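Local coordinates for uncharacterized protein BF1032 (Bacteroides fragilis, PDB 3NRH), which is of unknown function but belongs to the DUF5063 family and folds as a predominantly alpha-helical protein, at residues Q146-F149 with G150-W153. Sequence-based numbering, arbitrary orientation.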
ATOM      1  N   GLN A 146       6.072  15.592   5.617  1.00 11.17           N
ATOM      2  CA  GLN A 146       4.673  15.480   5.220  1.00 12.87           C
ATOM      3  C   GLN A 146       4.405  16.199   3.899  1.00 11.49           C
ATOM      4  O   GLN A 146       3.651  15.709   3.056  1.00 14.08           O
ATOM      5  CB  GLN A 146       3.762  16.057   6.302  1.00 17.20           C
ATOM      6  CG  GLN A 146       2.306  16.124   5.886  1.00 24.62           C
ATOM      7  CD  GLN A 146       1.422  16.715   6.960  1.00 34.31           C
ATOM      8  OE1 GLN A 146       1.565  17.884   7.327  1.00 28.62           O
ATOM      9  NE2 GLN A 146       0.500  15.910   7.473  1.00 25.98           N
ATOM     10  N   GLU A 147       5.005  17.371   3.722  1.00 12.09           N
ATOM     11  CA  GLU A 147       4.808  18.128   2.490  1.00 13.60           C
ATOM     12  C   GLU A 147       5.394  17.368   1.303  1.00 16.61           C
ATOM     13  O   GLU A 147       4.786  17.306   0.231  1.00 13.54           O
ATOM     14  CB  GLU A 147       5.467  19.504   2.599  1.00 17.35           C
ATOM     15  CG  GLU A 147       5.398  20.339   1.326  1.00 28.81           C
ATOM     16  CD  GLU A 147       3.985  20.487   0.793  1.00 34.23           C
ATOM     17  OE1 GLU A 147       3.059  20.689   1.607  1.00 39.88           O
ATOM     18  OE2 GLU A 147       3.801  20.412  -0.441  1.00 37.19           O
ATOM     19  N   ASN A 148       6.573  16.785   1.496  1.00 12.15           N
ATOM     20  CA  ASN A 148       7.215  16.039   0.425  1.00  9.86           C
ATOM     21  C   ASN A 148       6.540  14.698   0.139  1.00  9.55           C
ATOM     22  O   ASN A 148       6.762  14.096  -0.915  1.00 13.06           O
ATOM     23  CB  ASN A 148       8.703  15.856   0.727  1.00 15.41           C
ATOM     24  CG  ASN A 148       9.466  17.166   0.646  1.00 23.17           C
ATOM     25  OD1 ASN A 148       8.983  18.136   0.058  1.00 21.40           O
ATOM     26  ND2 ASN A 148      10.658  17.202   1.224  1.00 13.63           N
ATOM     27  N   PHE A 149       5.712  14.235   1.070  1.00  9.72           N
ATOM     28  CA  PHE A 149       4.981  12.988   0.860  1.00  9.59           C
ATOM     29  C   PHE A 149       4.067  13.205  -0.346  1.00 11.32           C
ATOM     30  O   PHE A 149       4.026  12.392  -1.268  1.00 11.13           O
ATOM     31  CB  PHE A 149       4.130  12.653   2.092  1.00 12.14           C
ATOM     32  CG  PHE A 149       3.144  11.536   1.869  1.00 12.89           C
ATOM     33  CD1 PHE A 149       3.581  10.239   1.612  1.00  6.97           C
ATOM     34  CD2 PHE A 149       1.774  11.781   1.930  1.00 13.76           C
ATOM     35  CE1 PHE A 149       2.666   9.201   1.419  1.00 11.73           C
ATOM     36  CE2 PHE A 149       0.850  10.750   1.740  1.00 21.62           C
ATOM     37  CZ  PHE A 149       1.298   9.458   1.484  1.00 16.43           C
ATOM     38  N   GLY A 150       3.345  14.323  -0.336  1.00 10.85           N
ATOM     39  CA  GLY A 150       2.434  14.626  -1.427  1.00 12.38           C
ATOM     40  C   GLY A 150       3.134  15.125  -2.675  1.00 15.45           C
ATOM     41  O   GLY A 150       2.685  14.865  -3.795  1.00 13.13           O
ATOM     42  N   LEU A 151       4.239  15.839  -2.484  1.00 10.74           N
ATOM     43  CA  LEU A 151       4.993  16.379  -3.604  1.00 13.36           C
ATOM     44  C   LEU A 151       5.780  15.326  -4.366  1.00 20.05           C
ATOM     45  O   LEU A 151       5.944  15.438  -5.579  1.00 18.58           O
ATOM     46  CB  LEU A 151       5.969  17.458  -3.132  1.00 13.10           C
ATOM     47  CG  LEU A 151       5.421  18.769  -2.570  1.00 14.80           C
ATOM     48  CD1 LEU A 151       6.595  19.664  -2.199  1.00 15.87           C
ATOM     49  CD2 LEU A 151       4.528  19.456  -3.598  1.00 15.84           C
ATOM     50  N   LEU A 152       6.273  14.298  -3.679  1.00 18.06           N
ATOM     51  CA  LEU A 152       7.066  13.313  -4.397  1.00 21.71           C
ATOM     52  C   LEU A 152       7.235  11.907  -3.832  1.00 16.41           C
ATOM     53  O   LEU A 152       7.040  10.937  -4.565  1.00 16.01           O
ATOM     54  CB  LEU A 152       8.454  13.902  -4.672  1.00 30.18           C
ATOM     55  CG  LEU A 152       9.345  13.151  -5.665  1.00 40.64           C
ATOM     56  CD1 LEU A 152       8.660  13.095  -7.026  1.00 43.85           C
ATOM     57  CD2 LEU A 152      10.695  13.853  -5.778  1.00 32.06           C
ATOM     58  N   TRP A 153       7.594  11.784  -2.554  1.00 11.66           N
ATOM     59  CA  TRP A 153       7.835  10.463  -1.968  1.00 14.32           C
ATOM     60  C   TRP A 153       6.642   9.508  -2.009  1.00  9.33           C
ATOM     61  O   TRP A 153       6.815   8.314  -2.258  1.00 10.18           O
ATOM     62  CB  TRP A 153       8.392  10.611  -0.532  1.00 14.22           C
ATOM     63  CG  TRP A 153       7.785   9.678   0.502  1.00 26.16           C
ATOM     64  CD1 TRP A 153       7.546   8.335   0.367  1.00 35.12           C
ATOM     65  CD2 TRP A 153       7.313  10.032   1.801  1.00 22.42           C
ATOM     66  NE1 TRP A 153       6.945   7.842   1.494  1.00 25.86           N
ATOM     67  CE2 TRP A 153       6.792   8.859   2.393  1.00 28.50           C
ATOM     68  CE3 TRP A 153       7.278  11.227   2.528  1.00 18.01           C
ATOM     69  CZ2 TRP A 153       6.241   8.849   3.669  1.00 18.19           C
ATOM     70  CZ3 TRP A 153       6.731  11.213   3.795  1.00 29.07           C
ATOM     71  CH2 TRP A 153       6.220  10.034   4.351  1.00 21.49           C
TER
HETATM   72  O   HOH W   1       3.730  12.094  -4.088  1.00 17.46           O
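Asn148 O accepts two backbone N-H groups, and this shared acceptance marks a wider, pi-type turn within helix 135-169. Leu152 N donates to Asn148 O at 2.8 Å, and Trp153 N donates to the same Asn148 O at 3.0 Å. The two donors come from opposite faces of the carbonyl plane. Leu152 N stands well above that plane, 36° out of it, while Trp153 N is tilted less. One residue earlier the ordinary helical bond holds, with Leu151 N 3.1 Å from Glu147 O. Phe149 O is served by a water, which donates to it at 2.9 Å and more weakly to Gly150 O.

The side chains of Phe149 and Trp153 meet edge to face. With Phe149 CG anti to the backbone N (chi1 169°), the ring's edge meets Trp153, and Phe149 CD1 sits over the centre of its six-membered ring. The ring planes are turned 65° apart. Phe149 CB also rests on this face, 3.4 Å from Trp153 CZ3. Beyond the pair, Phe149 touches helix 35-54, and Trp153 touches both that helix and helix 112-131.

The polar ends of Asn148 and Gln146 are held elsewhere: Asn148 ND2 bonds Asp122 OD1, and Gln146 bonds the backbone of Pro57 and Cys59. Trp153 N thus bypasses Phe149 O, its usual helical acceptor, where water donates instead, while two buried rings join this helix to its neighbours.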